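Local coordinates for protein fructose-2,6-bisphosphatase TIGAR B (Danio rerio, PDB 3E9D) that probably hydrolyses fructose 2,6-bisphosphate, and fructose 1,6-bisphosphate as well, through a phosphohistidine intermediate, and so lowers the rate of glycolysis, at residues Thr52-Ser57 with Ser77-Ile82. Residues are numbered along the deposited sequence; the frame is centred on the assembly and turned at random.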
loop_
_atom_site.group_PDB
_atom_site.type_symbol
_atom_site.label_atom_id
_atom_site.label_comp_id
_atom_site.label_asym_id
_atom_site.label_seq_id
_atom_site.Cartn_x
_atom_site.Cartn_y
_atom_site.Cartn_z
ATOM N N THR A 52 12.283 -5.185 7.436
ATOM C CA THR A 52 12.564 -4.855 8.840
ATOM C C THR A 52 11.288 -4.542 9.590
ATOM O O THR A 52 11.235 -4.620 10.814
ATOM C CB THR A 52 13.503 -3.625 8.941
ATOM O OG1 THR A 52 12.952 -2.542 8.172
ATOM C CG2 THR A 52 14.908 -3.958 8.393
ATOM N N ASN A 53 10.243 -4.180 8.866
ATOM C CA ASN A 53 8.998 -3.784 9.503
ATOM C C ASN A 53 7.844 -4.215 8.635
ATOM O O ASN A 53 7.941 -4.140 7.412
ATOM C CB ASN A 53 8.950 -2.261 9.646
ATOM C CG ASN A 53 10.102 -1.713 10.469
ATOM O OD1 ASN A 53 11.188 -1.446 9.943
ATOM N ND2 ASN A 53 9.879 -1.572 11.767
ATOM N N VAL A 54 6.754 -4.664 9.257
ATOM C CA VAL A 54 5.585 -5.105 8.500
ATOM C C VAL A 54 4.285 -4.550 9.128
ATOM O O VAL A 54 4.047 -4.704 10.335
ATOM C CB VAL A 54 5.487 -6.642 8.413
ATOM C CG1 VAL A 54 4.209 -7.053 7.653
ATOM C CG2 VAL A 54 6.718 -7.256 7.753
ATOM N N PHE A 55 3.447 -3.947 8.291
ATOM C CA PHE A 55 2.199 -3.313 8.716
ATOM C C PHE A 55 1.068 -3.855 7.858
ATOM O O PHE A 55 1.184 -3.929 6.623
ATOM C CB PHE A 55 2.295 -1.789 8.586
ATOM C CG PHE A 55 3.503 -1.215 9.274
ATOM C CD1 PHE A 55 3.500 -1.034 10.645
ATOM C CD2 PHE A 55 4.665 -0.935 8.557
ATOM C CE1 PHE A 55 4.635 -0.554 11.306
ATOM C CE2 PHE A 55 5.813 -0.446 9.210
ATOM C CZ PHE A 55 5.792 -0.256 10.585
ATOM N N VAL A 56 -0.023 -4.243 8.503
ATOM C CA VAL A 56 -1.144 -4.840 7.784
ATOM C C VAL A 56 -2.427 -4.269 8.329
ATOM O O VAL A 56 -2.513 -3.958 9.526
ATOM C CB VAL A 56 -1.187 -6.383 8.000
ATOM C CG1 VAL A 56 -2.097 -7.033 6.971
ATOM C CG2 VAL A 56 0.224 -6.982 7.903
ATOM N N SER A 57 -3.452 -4.179 7.489
ATOM C CA SER A 57 -4.766 -3.831 8.017
ATOM C C SER A 57 -5.280 -4.938 8.966
ATOM O O SER A 57 -4.750 -6.059 8.987
ATOM C CB SER A 57 -5.755 -3.538 6.893
ATOM O OG SER A 57 -6.529 -4.659 6.544
ATOM N N SER A 77 11.862 -13.576 9.374
ATOM C CA SER A 77 11.182 -14.355 10.422
ATOM C C SER A 77 11.135 -13.692 11.806
ATOM O O SER A 77 10.226 -13.955 12.587
ATOM C CB SER A 77 11.789 -15.761 10.529
ATOM O OG SER A 77 13.183 -15.690 10.789
ATOM N N ALA A 78 12.110 -12.835 12.105
ATOM C CA ALA A 78 12.142 -12.107 13.375
ATOM C C ALA A 78 11.291 -10.812 13.352
ATOM O O ALA A 78 11.096 -10.178 14.389
ATOM C CB ALA A 78 13.598 -11.796 13.777
ATOM N N THR A 79 10.781 -10.427 12.181
ATOM C CA THR A 79 9.985 -9.196 12.063
ATOM C C THR A 79 8.551 -9.411 12.544
ATOM O O THR A 79 7.871 -10.299 12.066
ATOM C CB THR A 79 9.973 -8.682 10.612
ATOM O OG1 THR A 79 11.320 -8.385 10.214
ATOM C CG2 THR A 79 9.124 -7.428 10.494
ATOM N N GLU A 80 8.076 -8.603 13.480
ATOM C CA GLU A 80 6.680 -8.776 13.895
ATOM C C GLU A 80 5.695 -8.101 12.932
ATOM O O GLU A 80 5.955 -7.033 12.398
ATOM C CB GLU A 80 6.425 -8.372 15.362
ATOM C CG GLU A 80 6.439 -6.877 15.630
ATOM C CD GLU A 80 5.846 -6.501 16.991
ATOM O OE1 GLU A 80 4.673 -6.852 17.283
ATOM O OE2 GLU A 80 6.556 -5.815 17.760
ATOM N N MET A 81 4.574 -8.758 12.698
ATOM C CA MET A 81 3.508 -8.184 11.907
ATOM C C MET A 81 2.705 -7.238 12.811
ATOM O O MET A 81 2.166 -7.672 13.810
ATOM C CB MET A 81 2.646 -9.325 11.378
ATOM C CG MET A 81 1.614 -8.946 10.376
ATOM S SD MET A 81 0.656 -10.375 9.785
ATOM C CE MET A 81 1.964 -11.377 9.130
ATOM N N ILE A 82 2.646 -5.951 12.470
ATOM C CA ILE A 82 1.858 -4.965 13.227
ATOM C C ILE A 82 0.518 -4.734 12.526
ATOM O O ILE A 82 0.480 -4.313 11.367
ATOM C CB ILE A 82 2.605 -3.583 13.347
ATOM C CG1 ILE A 82 4.011 -3.736 13.939
ATOM C CG2 ILE A 82 1.779 -2.542 14.115
ATOM C CD1 ILE A 82 4.040 -4.225 15.340
HETATM O O HOH W 1 6.919 -4.831 12.244
#
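Ile82 bonds to the strand 53-56 with both backbone polar groups, so that Phe55 is flanked by the two bonds, as in any parallel pair. Ile82 N donates to Val54 O (2.8 Å, 167° at the hydrogen), and Ile82 O accepts from Val56 N at 2.9 Å. Phe55 CA also brings its hydrogen to Ile82 O, a CA-H...O contact of 3.3 Å. One step earlier the strands are further apart, and a water accepts from Val54 N.

Ile82 can be followed outward. Its CB lies 3.8 Å from Phe55 CD1, approaching the ring obliquely, and also meets Val54 O. CG1, anti to the carbonyl carbon (chi1 -54°), passes the same oxygen and reaches Phe55 CE1 at 4.2 Å; CD1, at the tip, leads away from the strand. CG2 grazes Phe55 CD1. A beta-branched residue suits this extended edge position, while the Phe55 ring offers apolar CD1 and CE1 to it. An alanine in place of Phe55 would probably leave Ile82 without its side-chain neighbour and open a gap against helix 125-146, where the ring touches Leu139 and Met143.

Val54, Val56 and Met81 occupy the other face. The compact, beta-branched valines suit a buried, extended strand. The flexible, unbranched Met81 lays CG against Val56 CG2 in a tight 3.5 Å contact, with SD beside the same methyl. Thr79 suits the approach to the strand: its CG2 packs on Val54 CG2, while OG1 bonds to Phe51 O.

The pair forms a right-handed beta-alpha-beta crossover through helix 60-71, which receives Val56 and Met81, whereas helix 125-146 packs on Phe55. Strand 81-83 edges the sheet, strand 177-182 flanks 53-56 on its other side, and the Val56 side chain lies about 7 Å from that of the catalytic His11.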